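Local coordinates for glutamate--tRNA ligase (Methanothermobacter thermautotrophicus, PDB 3AII), which probably attaches glutamate to its tRNA in two steps, first activating the amino acid with ATP and then transferring it to the acceptor end, at residues A[189-194]-A[208-213]; A[237-242]-A[249-254]; A[496-501]-A[516-521]; A[403-408]-A[490-495]. One frame throughout, in Å; residues are numbered along the deposited sequence. Where two conformers were deposited one is given.

Contact 1 of 4, residues A[189-194]-A[208-213]. With ZN (zinc ion), chain D.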
loop_
_atom_site.group_PDB
_atom_site.type_symbol
_atom_site.label_atom_id
_atom_site.label_comp_id
_atom_site.label_asym_id
_atom_site.label_seq_id
_atom_site.Cartn_x
_atom_site.Cartn_y
_atom_site.Cartn_z
ATOM N N TYR A 189 17.727 -34.305 -0.538
ATOM C CA TYR A 189 17.253 -35.655 -0.796
ATOM C C TYR A 189 15.761 -35.652 -1.041
ATOM O O TYR A 189 15.070 -34.703 -0.653
ATOM C CB TYR A 189 17.618 -36.593 0.364
ATOM C CG TYR A 189 17.080 -36.226 1.733
ATOM C CD1 TYR A 189 17.679 -35.235 2.504
ATOM C CD2 TYR A 189 15.986 -36.894 2.268
ATOM C CE1 TYR A 189 17.199 -34.924 3.754
ATOM C CE2 TYR A 189 15.509 -36.595 3.521
ATOM C CZ TYR A 189 16.107 -35.619 4.263
ATOM O OH TYR A 189 15.608 -35.322 5.514
ATOM N N VAL A 190 15.266 -36.697 -1.710
ATOM C CA VAL A 190 13.824 -36.828 -1.903
ATOM C C VAL A 190 13.222 -37.707 -0.824
ATOM O O VAL A 190 13.544 -38.895 -0.724
ATOM C CB VAL A 190 13.469 -37.393 -3.267
ATOM C CG1 VAL A 190 11.942 -37.468 -3.405
ATOM C CG2 VAL A 190 14.077 -36.519 -4.372
ATOM N N CYS A 191 12.349 -37.111 -0.023
ATOM C CA CYS A 191 11.753 -37.805 1.108
ATOM C C CYS A 191 10.340 -38.238 0.776
ATOM O O CYS A 191 9.481 -37.417 0.438
ATOM C CB CYS A 191 11.735 -36.910 2.336
ATOM S SG CYS A 191 11.067 -37.734 3.796
ATOM N N THR A 192 10.111 -39.544 0.897
ATOM C CA THR A 192 8.817 -40.147 0.620
ATOM C C THR A 192 8.105 -40.557 1.908
ATOM O O THR A 192 7.079 -41.232 1.860
ATOM C CB THR A 192 8.983 -41.403 -0.260
ATOM O OG1 THR A 192 9.990 -42.250 0.309
ATOM C CG2 THR A 192 9.402 -41.017 -1.677
ATOM N N CYS A 193 8.656 -40.160 3.054
ATOM C CA CYS A 193 8.059 -40.468 4.357
ATOM C C CYS A 193 6.710 -39.796 4.520
ATOM O O CYS A 193 6.469 -38.738 3.954
ATOM C CB CYS A 193 8.964 -40.000 5.502
ATOM S SG CYS A 193 10.530 -40.893 5.661
ATOM N N ARG A 194 5.837 -40.407 5.311
ATOM C CA ARG A 194 4.617 -39.734 5.726
ATOM C C ARG A 194 5.043 -38.567 6.606
ATOM O O ARG A 194 5.836 -38.745 7.530
ATOM C CB ARG A 194 3.716 -40.691 6.510
ATOM C CG ARG A 194 3.434 -42.000 5.788
ATOM C CD ARG A 194 2.669 -41.778 4.488
ATOM N NE ARG A 194 2.916 -42.849 3.523
ATOM C CZ ARG A 194 2.205 -43.047 2.416
ATOM N NH1 ARG A 194 1.182 -42.253 2.129
ATOM N NH2 ARG A 194 2.510 -44.047 1.597
ATOM N N CYS A 208 15.662 -40.058 8.662
ATOM C CA CYS A 208 14.844 -41.041 7.976
ATOM C C CYS A 208 15.742 -41.794 7.008
ATOM O O CYS A 208 16.891 -41.406 6.781
ATOM C CB CYS A 208 13.679 -40.375 7.232
ATOM S SG CYS A 208 14.176 -39.433 5.759
ATOM N N HIS A 209 15.219 -42.872 6.443
ATOM C CA HIS A 209 15.975 -43.672 5.489
ATOM C C HIS A 209 16.369 -42.879 4.241
ATOM O O HIS A 209 17.434 -43.099 3.668
ATOM C CB HIS A 209 15.170 -44.917 5.099
ATOM C CG HIS A 209 15.734 -45.659 3.929
ATOM N ND1 HIS A 209 16.898 -46.393 4.007
ATOM C CD2 HIS A 209 15.293 -45.783 2.657
ATOM C CE1 HIS A 209 17.151 -46.936 2.829
ATOM N NE2 HIS A 209 16.195 -46.580 1.992
ATOM N N CYS A 210 15.506 -41.952 3.829
ATOM C CA CYS A 210 15.706 -41.218 2.583
ATOM C C CYS A 210 17.007 -40.416 2.638
ATOM O O CYS A 210 17.658 -40.184 1.615
ATOM C CB CYS A 210 14.535 -40.258 2.341
ATOM S SG CYS A 210 12.881 -40.993 2.551
ATOM N N ARG A 211 17.361 -39.981 3.841
ATOM C CA ARG A 211 18.511 -39.107 4.035
ATOM C C ARG A 211 19.826 -39.811 3.721
ATOM O O ARG A 211 20.852 -39.155 3.548
ATOM C CB ARG A 211 18.540 -38.577 5.467
ATOM C CG ARG A 211 19.261 -37.247 5.620
ATOM C CD ARG A 211 19.399 -36.873 7.084
ATOM N NE ARG A 211 19.548 -35.432 7.289
ATOM C CZ ARG A 211 20.711 -34.802 7.443
ATOM N NH1 ARG A 211 21.853 -35.481 7.410
ATOM N NH2 ARG A 211 20.729 -33.490 7.635
ATOM N N SER A 212 19.792 -41.140 3.642
ATOM C CA SER A 212 21.004 -41.917 3.388
ATOM C C SER A 212 21.177 -42.309 1.923
ATOM O O SER A 212 22.195 -42.906 1.555
ATOM C CB SER A 212 21.028 -43.180 4.263
ATOM O OG SER A 212 20.036 -44.106 3.845
ATOM N N LEU A 213 20.191 -41.998 1.088
ATOM C CA LEU A 213 20.262 -42.367 -0.326
ATOM C C LEU A 213 21.406 -41.654 -1.032
ATOM O O LEU A 213 21.785 -40.536 -0.658
ATOM C CB LEU A 213 18.945 -42.050 -1.049
ATOM C CG LEU A 213 17.696 -42.734 -0.495
ATOM C CD1 LEU A 213 16.467 -42.275 -1.263
ATOM C CD2 LEU A 213 17.846 -44.240 -0.573
HETATM ZN ZN ZN D . 12.173 -39.715 4.418
HETATM O O HOH W 1 16.019 -37.160 8.017
#
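Tyr189 and Cys210 bury the most surface here, with Cys208 and Arg211 next. The Tyr189 side chain takes the crowded position between backbone N and carbonyl carbon (chi1 59°). This turns its ring onto the 3-10 segment 210-212. Arg211 CA sits over the middle of one ring face, 3.9 Å from the ring centroid, a CH-pi contact. The Arg211 CG methylene lies over the same face, 3.6 Å from Tyr189 CE1. Cys210 CB packs obliquely against the ring, 3.7 Å from Tyr189 CD2. The Tyr189 hydroxyl bonds to Asp250, and a water links it to Cys208 N. An alanine at Tyr189 would probably leave the 3-10 segment poorly supported and loosen Cys208 and Cys210, since the ring and its hydroxyl would be gone.

Cys210 SG points back across the contact, anti to its own carbonyl carbon. Cys210 SG binds the zinc ion at 2.4 Å. Thr192 N donates to Cys210 SG, nearly straight at 160°. Cys193 N donates likewise to Cys191 SG. Such N-H donors probably temper the negative charge of the thiolates. Cys191, Cys193, Cys208 and Cys210 together form a four-cysteine zinc site of two Cys-X-Cys pairs, consistent with a structural role.

Contact 2 of 4, residues A[237-242]-A[249-254]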
loop_
_atom_site.group_PDB
_atom_site.type_symbol
_atom_site.label_atom_id
_atom_site.label_comp_id
_atom_site.label_asym_id
_atom_site.label_seq_id
_atom_site.Cartn_x
_atom_site.Cartn_y
_atom_site.Cartn_z
ATOM N N VAL A 237 16.186 -30.056 2.094
ATOM C CA VAL A 237 17.572 -29.621 2.129
ATOM C C VAL A 237 18.212 -30.252 3.359
ATOM O O VAL A 237 17.636 -30.213 4.437
ATOM C CB VAL A 237 17.649 -28.103 2.241
ATOM C CG1 VAL A 237 19.099 -27.641 2.331
ATOM C CG2 VAL A 237 16.942 -27.452 1.044
ATOM N N LYS A 238 19.399 -30.830 3.212
ATOM C CA LYS A 238 20.067 -31.380 4.384
ATOM C C LYS A 238 20.643 -30.234 5.197
ATOM O O LYS A 238 21.473 -29.478 4.701
ATOM C CB LYS A 238 21.174 -32.358 3.972
ATOM C CG LYS A 238 20.663 -33.603 3.251
ATOM C CD LYS A 238 21.782 -34.612 2.967
ATOM C CE LYS A 238 21.230 -35.805 2.196
ATOM N NZ LYS A 238 22.230 -36.916 1.990
ATOM N N THR A 239 20.184 -30.088 6.438
ATOM C CA THR A 239 20.744 -29.081 7.329
ATOM C C THR A 239 21.338 -29.770 8.550
ATOM O O THR A 239 22.269 -30.551 8.416
ATOM C CB THR A 239 19.715 -28.011 7.717
ATOM O OG1 THR A 239 18.662 -28.600 8.489
ATOM C CG2 THR A 239 19.124 -27.390 6.447
ATOM N N ASP A 240 20.801 -29.475 9.725
ATOM C CA ASP A 240 21.257 -30.081 10.970
ATOM C C ASP A 240 20.030 -30.643 11.663
ATOM O O ASP A 240 19.144 -29.890 12.050
ATOM C CB ASP A 240 21.925 -29.019 11.847
ATOM C CG ASP A 240 22.132 -29.479 13.284
ATOM O OD1 ASP A 240 22.028 -30.692 13.554
ATOM O OD2 ASP A 240 22.403 -28.618 14.149
ATOM N N LEU A 241 19.962 -31.966 11.804
ATOM C CA LEU A 241 18.791 -32.574 12.433
ATOM C C LEU A 241 18.718 -32.262 13.926
ATOM O O LEU A 241 17.697 -32.498 14.567
ATOM C CB LEU A 241 18.743 -34.083 12.205
ATOM C CG LEU A 241 18.394 -34.578 10.802
ATOM C CD1 LEU A 241 18.309 -36.091 10.798
ATOM C CD2 LEU A 241 17.091 -33.969 10.312
ATOM N N ASN A 242 19.801 -31.725 14.473
ATOM C CA ASN A 242 19.813 -31.339 15.877
ATOM C C ASN A 242 19.762 -29.832 16.094
ATOM O O ASN A 242 20.095 -29.345 17.174
ATOM C CB ASN A 242 21.027 -31.940 16.583
ATOM C CG ASN A 242 20.907 -33.433 16.750
ATOM O OD1 ASN A 242 21.559 -34.206 16.050
ATOM N ND2 ASN A 242 20.049 -33.851 17.669
ATOM N N ARG A 249 15.345 -27.681 10.620
ATOM C CA ARG A 249 15.765 -29.064 10.409
ATOM C C ARG A 249 15.251 -29.653 9.090
ATOM O O ARG A 249 14.048 -29.822 8.901
ATOM C CB ARG A 249 15.313 -29.939 11.581
ATOM C CG ARG A 249 15.993 -29.593 12.900
ATOM C CD ARG A 249 15.464 -30.464 14.031
ATOM N NE ARG A 249 15.960 -30.005 15.324
ATOM C CZ ARG A 249 15.785 -30.660 16.467
ATOM N NH1 ARG A 249 15.121 -31.810 16.480
ATOM N NH2 ARG A 249 16.275 -30.165 17.597
ATOM N N ASP A 250 16.178 -29.952 8.184
ATOM C CA ASP A 250 15.864 -30.498 6.855
ATOM C C ASP A 250 14.590 -29.935 6.211
ATOM O O ASP A 250 13.649 -30.671 5.902
ATOM C CB ASP A 250 15.813 -32.028 6.884
ATOM C CG ASP A 250 17.193 -32.658 7.069
ATOM O OD1 ASP A 250 18.138 -31.933 7.452
ATOM O OD2 ASP A 250 17.328 -33.867 6.816
ATOM N N TRP A 251 14.588 -28.629 5.977
ATOM C CA TRP A 251 13.410 -27.950 5.468
ATOM C C TRP A 251 13.124 -28.283 4.001
ATOM O O TRP A 251 14.021 -28.678 3.246
ATOM C CB TRP A 251 13.541 -26.436 5.693
ATOM C CG TRP A 251 14.759 -25.789 5.080
ATOM C CD1 TRP A 251 15.986 -25.607 5.666
ATOM C CD2 TRP A 251 14.842 -25.183 3.781
ATOM N NE1 TRP A 251 16.835 -24.959 4.791
ATOM C CE2 TRP A 251 16.153 -24.678 3.634
ATOM C CE3 TRP A 251 13.932 -25.020 2.731
ATOM C CZ2 TRP A 251 16.578 -24.019 2.472
ATOM C CZ3 TRP A 251 14.356 -24.369 1.573
ATOM C CH2 TRP A 251 15.670 -23.882 1.452
ATOM N N VAL A 252 11.864 -28.118 3.610
ATOM C CA VAL A 252 11.389 -28.504 2.282
ATOM C C VAL A 252 11.684 -27.457 1.206
ATOM O O VAL A 252 11.307 -26.287 1.335
ATOM C CB VAL A 252 9.871 -28.763 2.309
ATOM C CG1 VAL A 252 9.342 -29.023 0.914
ATOM C CG2 VAL A 252 9.561 -29.937 3.216
ATOM N N SER A 253 12.355 -27.890 0.140
ATOM C CA SER A 253 12.691 -27.004 -0.974
ATOM C C SER A 253 11.783 -27.161 -2.184
ATOM O O SER A 253 11.652 -26.227 -2.976
ATOM C CB SER A 253 14.146 -27.199 -1.408
ATOM O OG SER A 253 14.383 -28.527 -1.863
ATOM N N MET A 254 11.186 -28.340 -2.358
ATOM C CA MET A 254 10.300 -28.599 -3.509
ATOM C C MET A 254 9.102 -29.421 -3.081
ATOM O O MET A 254 9.257 -30.379 -2.316
ATOM C CB MET A 254 11.012 -29.418 -4.597
ATOM C CG MET A 254 12.069 -28.731 -5.397
ATOM S SD MET A 254 11.276 -27.571 -6.564
ATOM C CE MET A 254 12.670 -26.985 -7.518
#
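Val237 and Trp251 lie side by side and point the same way. Val237 CG2 stands over one face of the indole, 3.7 Å from the centroid of the six-membered ring, a CH-pi contact. The same methyl touches Ser253 CB. Thr239 meets the indole differently: its side chain crosses Trp251 at about a right angle, and its CG2 approaches CD1 obliquely. Beside this packing the backbones are joined by Val237 N, which donates to Trp251 O at 2.8 Å, nearly along the C=O axis.

The segments run in opposite directions, 174° apart. They form the base of the loop that joins strands 234-237 and 252-256 of a four-stranded antiparallel sheet in the catalytic domain. Further along strand 252-256, Ser253 and Met254 both face Val235, a classic beta bulge.

Asp250 brings its carboxylate near the loop, with CG beside its backbone N (chi1 -70°). Asp250 OD1 receives Thr239 N at 2.9 Å and 175°, with the donor lying above the carboxylate plane. Leu241 crosses the group obliquely and sets CD2 3.5 Å from Asp250 CG. OD2 is held by Tyr189 and Arg211.

Arg249 stretches from CG to NE along the loop, past Asp240 O and Leu241 O. Arg249 CD comes within 3.1 Å of Leu241 O, and Asn242 CA lies over one guanidinium face. NE bonds to His243 O and NH1 to Lys202 O. An alanine at Arg249 would lose both bonds and is likely to leave the loop at Leu241 and Asn242 less firmly held. On the loop, Asp240 OD1 accepts from Asn242 N at 2.6 Å, an Asx turn.

Contact 3 of 4, residues A[496-501]-A[516-521]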
loop_
_atom_site.group_PDB
_atom_site.type_symbol
_atom_site.label_atom_id
_atom_site.label_comp_id
_atom_site.label_asym_id
_atom_site.label_seq_id
_atom_site.Cartn_x
_atom_site.Cartn_y
_atom_site.Cartn_z
ATOM N N ALA A 496 -27.168 30.229 -1.813
ATOM C CA ALA A 496 -28.158 29.250 -2.257
ATOM C C ALA A 496 -28.344 29.238 -3.775
ATOM O O ALA A 496 -28.559 28.176 -4.376
ATOM C CB ALA A 496 -29.483 29.486 -1.565
ATOM N N GLU A 497 -28.261 30.411 -4.393
ATOM C CA GLU A 497 -28.631 30.556 -5.798
ATOM C C GLU A 497 -27.739 29.754 -6.737
ATOM O O GLU A 497 -28.191 29.258 -7.773
ATOM C CB GLU A 497 -28.617 32.031 -6.212
ATOM C CG GLU A 497 -29.774 32.847 -5.647
ATOM C CD GLU A 497 -29.521 33.397 -4.246
ATOM O OE1 GLU A 497 -28.464 33.110 -3.639
ATOM O OE2 GLU A 497 -30.397 34.134 -3.750
ATOM N N SER A 498 -26.471 29.623 -6.373
ATOM C CA SER A 498 -25.483 29.059 -7.291
ATOM C C SER A 498 -24.817 27.775 -6.791
ATOM O O SER A 498 -23.882 27.284 -7.412
ATOM C CB SER A 498 -24.419 30.105 -7.585
ATOM O OG SER A 498 -23.817 30.542 -6.376
ATOM N N ALA A 499 -25.331 27.236 -5.692
ATOM C CA ALA A 499 -24.796 26.043 -5.058
ATOM C C ALA A 499 -24.858 24.836 -5.987
ATOM O O ALA A 499 -25.822 24.682 -6.754
ATOM C CB ALA A 499 -25.580 25.760 -3.786
ATOM N N LEU A 500 -23.838 23.991 -5.911
ATOM C CA LEU A 500 -23.748 22.781 -6.717
ATOM C C LEU A 500 -23.843 21.541 -5.848
ATOM O O LEU A 500 -23.309 21.502 -4.745
ATOM C CB LEU A 500 -22.402 22.750 -7.436
ATOM C CG LEU A 500 -22.114 23.918 -8.375
ATOM C CD1 LEU A 500 -20.668 23.819 -8.888
ATOM C CD2 LEU A 500 -23.091 23.886 -9.519
ATOM N N GLU A 501 -24.491 20.501 -6.355
ATOM C CA GLU A 501 -24.547 19.251 -5.614
ATOM C C GLU A 501 -23.164 18.604 -5.598
ATOM O O GLU A 501 -22.455 18.595 -6.609
ATOM C CB GLU A 501 -25.564 18.294 -6.239
ATOM C CG GLU A 501 -26.982 18.816 -6.225
ATOM C CD GLU A 501 -27.516 18.992 -4.817
ATOM O OE1 GLU A 501 -28.089 20.064 -4.526
ATOM O OE2 GLU A 501 -27.355 18.061 -4.001
ATOM N N ILE A 516 -21.645 22.563 -2.712
ATOM C CA ILE A 516 -20.340 23.207 -2.793
ATOM C C ILE A 516 -20.488 24.502 -3.590
ATOM O O ILE A 516 -21.399 24.651 -4.400
ATOM C CB ILE A 516 -19.289 22.227 -3.417
ATOM C CG1 ILE A 516 -17.855 22.755 -3.258
ATOM C CG2 ILE A 516 -19.639 21.903 -4.888
ATOM C CD1 ILE A 516 -16.769 21.696 -3.520
ATOM N N GLU A 517 -19.608 25.459 -3.341
ATOM C CA GLU A 517 -19.703 26.732 -4.032
ATOM C C GLU A 517 -19.454 26.610 -5.546
ATOM O O GLU A 517 -18.786 25.686 -6.005
ATOM C CB GLU A 517 -18.763 27.748 -3.390
ATOM C CG GLU A 517 -17.305 27.504 -3.694
ATOM C CD GLU A 517 -16.424 28.492 -2.963
ATOM O OE1 GLU A 517 -16.060 29.529 -3.559
ATOM O OE2 GLU A 517 -16.112 28.230 -1.787
ATOM N N ALA A 518 -20.026 27.559 -6.294
ATOM C CA ALA A 518 -20.014 27.549 -7.757
ATOM C C ALA A 518 -18.651 27.337 -8.394
ATOM O O ALA A 518 -18.533 26.630 -9.398
ATOM C CB ALA A 518 -20.643 28.844 -8.294
ATOM N N ASP A 519 -17.607 27.940 -7.833
ATOM C CA ASP A 519 -16.277 27.820 -8.433
ATOM C C ASP A 519 -15.700 26.406 -8.501
ATOM O O ASP A 519 -14.817 26.125 -9.310
ATOM C CB ASP A 519 -15.285 28.744 -7.729
ATOM C CG ASP A 519 -15.358 30.162 -8.238
ATOM O OD1 ASP A 519 -15.627 30.352 -9.448
ATOM O OD2 ASP A 519 -15.146 31.090 -7.426
ATOM N N ALA A 520 -16.185 25.514 -7.646
ATOM C CA ALA A 520 -15.751 24.136 -7.659
ATOM C C ALA A 520 -15.951 23.510 -9.038
ATOM O O ALA A 520 -15.257 22.574 -9.395
ATOM C CB ALA A 520 -16.495 23.341 -6.583
ATOM N N SER A 521 -16.891 24.044 -9.814
ATOM C CA SER A 521 -17.138 23.513 -11.158
ATOM C C SER A 521 -15.931 23.636 -12.088
ATOM O O SER A 521 -15.876 22.974 -13.127
ATOM C CB SER A 521 -18.369 24.178 -11.797
ATOM O OG SER A 521 -18.167 25.563 -11.987
HETATM O O HOH W 2 -22.627 28.973 -4.533
#
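An antiparallel bridge at the end of two neighbouring strands of the anticodon-binding domain makes this contact. Leu500 and Ile516 form a hydrogen-bonded pair. Leu500 N donates to Ile516 O at 2.9 Å, and Ile516 N donates to Leu500 O at 2.8 Å. Both bonds lie in the carbonyl planes.

The two side chains stand on the same face of the sheet. Leu500 CB meets Ile516 CG2 at 3.9 Å. Leu500 CG lies beside its backbone N (chi1 -60°), and CD1 reaches over to the 3-10 segment 518-521. Leu500 CD1 is 3.6 Å from Ala518 O and 3.7 Å from Ser521 CB. Ala518 O accepts from Ser521 N and Ser521 OG, the latter 2.8 Å away and nearly along the C=O axis, which ties Ala518 to Ser521 in the first 3-10 turn.

Beyond the bridge the pairing stops, but Ser498 and Ala518 still touch through their CB atoms, 4.0 Å apart. A water bonds to Ser498 OG and, weakly, to Ala518 N.

Strand 546-552 is the parallel neighbour of strand 500-505, and its Met546 touches Leu500, Ile516 and Ala520. Glu517 points away; its OE2 accepts from Phe405 N of strand 402-408 and salt-bridges Arg438 of strand 437-442.

Contact 4 of 4, residues A[403-408]-A[490-495]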
loop_
_atom_site.group_PDB
_atom_site.type_symbol
_atom_site.label_atom_id
_atom_site.label_comp_id
_atom_site.label_asym_id
_atom_site.label_seq_id
_atom_site.Cartn_x
_atom_site.Cartn_y
_atom_site.Cartn_z
ATOM N N ARG A 403 -8.893 26.062 -2.248
ATOM C CA ARG A 403 -9.883 26.058 -1.173
ATOM C C ARG A 403 -11.299 26.325 -1.665
ATOM O O ARG A 403 -11.535 27.264 -2.429
ATOM C CB ARG A 403 -9.529 27.106 -0.120
ATOM C CG ARG A 403 -8.215 26.845 0.610
ATOM C CD ARG A 403 -8.036 27.862 1.734
ATOM N NE ARG A 403 -8.312 29.225 1.301
ATOM C CZ ARG A 403 -8.307 30.274 2.122
ATOM N NH1 ARG A 403 -8.035 30.092 3.405
ATOM N NH2 ARG A 403 -8.576 31.490 1.673
ATOM N N TYR A 404 -12.247 25.512 -1.189
ATOM C CA TYR A 404 -13.667 25.718 -1.476
ATOM C C TYR A 404 -14.511 25.459 -0.227
ATOM O O TYR A 404 -14.087 24.715 0.667
ATOM C CB TYR A 404 -14.125 24.771 -2.591
ATOM C CG TYR A 404 -13.350 24.950 -3.879
ATOM C CD1 TYR A 404 -13.750 25.891 -4.822
ATOM C CD2 TYR A 404 -12.191 24.226 -4.117
ATOM C CE1 TYR A 404 -13.027 26.075 -5.998
ATOM C CE2 TYR A 404 -11.462 24.407 -5.284
ATOM C CZ TYR A 404 -11.892 25.325 -6.217
ATOM O OH TYR A 404 -11.146 25.498 -7.367
ATOM N N PHE A 405 -15.714 26.033 -0.197
ATOM C CA PHE A 405 -16.696 25.747 0.862
ATOM C C PHE A 405 -17.634 24.627 0.408
ATOM O O PHE A 405 -18.387 24.806 -0.557
ATOM C CB PHE A 405 -17.548 26.986 1.175
ATOM C CG PHE A 405 -16.819 28.083 1.918
ATOM C CD1 PHE A 405 -15.709 27.800 2.705
ATOM C CD2 PHE A 405 -17.273 29.393 1.846
ATOM C CE1 PHE A 405 -15.043 28.825 3.396
ATOM C CE2 PHE A 405 -16.613 30.414 2.538
ATOM C CZ PHE A 405 -15.513 30.122 3.318
ATOM N N PHE A 406 -17.584 23.493 1.108
ATOM C CA PHE A 406 -18.526 22.394 0.931
ATOM C C PHE A 406 -19.297 22.264 2.231
ATOM O O PHE A 406 -18.706 22.044 3.279
ATOM C CB PHE A 406 -17.769 21.089 0.627
ATOM C CG PHE A 406 -18.611 19.828 0.768
ATOM C CD1 PHE A 406 -19.588 19.523 -0.168
ATOM C CD2 PHE A 406 -18.391 18.948 1.821
ATOM C CE1 PHE A 406 -20.359 18.365 -0.051
ATOM C CE2 PHE A 406 -19.145 17.780 1.949
ATOM C CZ PHE A 406 -20.127 17.489 1.017
ATOM N N ALA A 407 -20.614 22.427 2.153
ATOM C CA ALA A 407 -21.472 22.296 3.326
ATOM C C ALA A 407 -22.112 20.910 3.325
ATOM O O ALA A 407 -23.039 20.653 2.551
ATOM C CB ALA A 407 -22.546 23.383 3.314
ATOM N N ALA A 408 -21.598 20.029 4.183
ATOM C CA ALA A 408 -22.148 18.684 4.362
ATOM C C ALA A 408 -23.515 18.764 5.046
ATOM O O ALA A 408 -23.703 19.589 5.932
ATOM C CB ALA A 408 -21.213 17.870 5.208
ATOM N N MET A 490 -17.029 30.920 13.751
ATOM C CA MET A 490 -16.890 30.944 12.289
ATOM C C MET A 490 -17.590 29.739 11.686
ATOM O O MET A 490 -17.554 28.640 12.246
ATOM C CB MET A 490 -15.414 30.925 11.864
ATOM C CG MET A 490 -14.587 32.092 12.361
ATOM S SD MET A 490 -15.034 33.662 11.597
ATOM C CE MET A 490 -14.549 33.405 9.900
ATOM N N ILE A 491 -18.208 29.932 10.524
ATOM C CA ILE A 491 -18.852 28.829 9.835
ATOM C C ILE A 491 -18.720 29.027 8.330
ATOM O O ILE A 491 -18.845 30.148 7.821
ATOM C CB ILE A 491 -20.346 28.644 10.261
ATOM C CG1 ILE A 491 -20.872 27.274 9.800
ATOM C CG2 ILE A 491 -21.216 29.763 9.723
ATOM C CD1 ILE A 491 -22.212 26.886 10.430
ATOM N N HIS A 492 -18.453 27.938 7.613
ATOM C CA HIS A 492 -18.436 28.031 6.156
ATOM C C HIS A 492 -19.871 27.969 5.656
ATOM O O HIS A 492 -20.790 27.630 6.416
ATOM C CB HIS A 492 -17.525 26.973 5.505
ATOM C CG HIS A 492 -17.864 25.556 5.857
ATOM N ND1 HIS A 492 -17.682 25.037 7.118
ATOM C CD2 HIS A 492 -18.321 24.533 5.091
ATOM C CE1 HIS A 492 -18.037 23.762 7.126
ATOM N NE2 HIS A 492 -18.428 23.433 5.907
ATOM N N TRP A 493 -20.069 28.329 4.397
ATOM C CA TRP A 493 -21.410 28.589 3.878
ATOM C C TRP A 493 -21.386 28.632 2.355
ATOM O O TRP A 493 -20.335 28.847 1.742
ATOM C CB TRP A 493 -21.957 29.913 4.453
ATOM C CG TRP A 493 -21.110 31.090 4.053
ATOM C CD1 TRP A 493 -19.902 31.462 4.589
ATOM C CD2 TRP A 493 -21.381 32.007 2.995
ATOM N NE1 TRP A 493 -19.426 32.588 3.933
ATOM C CE2 TRP A 493 -20.314 32.930 2.950
ATOM C CE3 TRP A 493 -22.434 32.151 2.087
ATOM C CZ2 TRP A 493 -20.268 33.974 2.013
ATOM C CZ3 TRP A 493 -22.390 33.192 1.170
ATOM C CH2 TRP A 493 -21.314 34.091 1.146
ATOM N N VAL A 494 -22.542 28.398 1.745
ATOM C CA VAL A 494 -22.678 28.426 0.294
ATOM C C VAL A 494 -23.906 29.251 -0.111
ATOM O O VAL A 494 -25.007 29.004 0.381
ATOM C CB VAL A 494 -22.833 27.000 -0.268
ATOM C CG1 VAL A 494 -22.914 27.045 -1.791
ATOM C CG2 VAL A 494 -21.660 26.099 0.186
ATOM N N PRO A 495 -23.726 30.241 -1.003
ATOM C CA PRO A 495 -24.870 31.009 -1.512
ATOM C C PRO A 495 -25.893 30.064 -2.136
ATOM O O PRO A 495 -25.519 29.192 -2.919
ATOM C CB PRO A 495 -24.252 31.895 -2.601
ATOM C CG PRO A 495 -22.800 31.994 -2.267
ATOM C CD PRO A 495 -22.434 30.715 -1.540
HETATM O O HOH W 3 -19.243 20.631 5.897
#
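Phe405 carries CG beside its backbone N (chi1 -72°), on a CB directed toward segment 490-495. His492 and Trp493 both hold CG in the crowded position between backbone N and carbonyl carbon (chi1 57° for His492). The extended backbone sends their rings to different sides of the chain. Phe405 packs on His492 CB and on the indole of Trp493.

Phe405 and His492 slide past each other in opposite directions. His492 CB lies over one face of the phenyl ring, 3.8 Å from its centroid and offset toward the rim, a CH-pi contact. Trp493 crosses Phe405 obliquely, planes at 45°. Phe405 CE2 is 3.8 Å from Trp493 NE1, which donates to Ile461 O. Trp493 O lies 3.1 Å from Phe405 CD2. This carbonyl and Trp493 N are buried without a polar partner.

The imidazole edge faces the backbone of segment 403-408. His492 NE2 is 3.0 Å from Phe406 O, near the ring plane. A water in the same plane bonds to His492 NE2 at 2.9 Å and accepts from Ala408 N. His492 ND1 is taken up by Arg533. Val494 CG2 packs on Phe405 O and, more loosely, on Ala407 CB.

The contact joins two sheets of the anticodon-binding region, one holding strand 402-408 and the other strand 489-495. Strand 437-442 lies alongside: its Leu440 touches both Phe405 and Trp493, and Arg438 makes a cation-pi contact with Phe405.

How the contacts relate
The contacts form two pairs at opposite ends of the elongated chain. Contacts 1 and 2 lie in the catalytic domain, their centres 11 Å apart, and reach the same four-stranded sheet. A shared carboxylate, that of Asp250, joins them. Contacts 3 and 4 lie in the anticodon-binding region, their centres 10 Å apart. The carboxylate of Glu517 links these two in the same way. Contacts 1 and 4 are buried, while 2 and 3 are partly exposed. Contact 1 combines metal-thiolate bonds with packing of a tyrosine ring. Contact 2 mixes a carboxylate with aromatic packing, contact 3 is mainly backbone pairing, and contact 4 is largely aromatic packing between sheets.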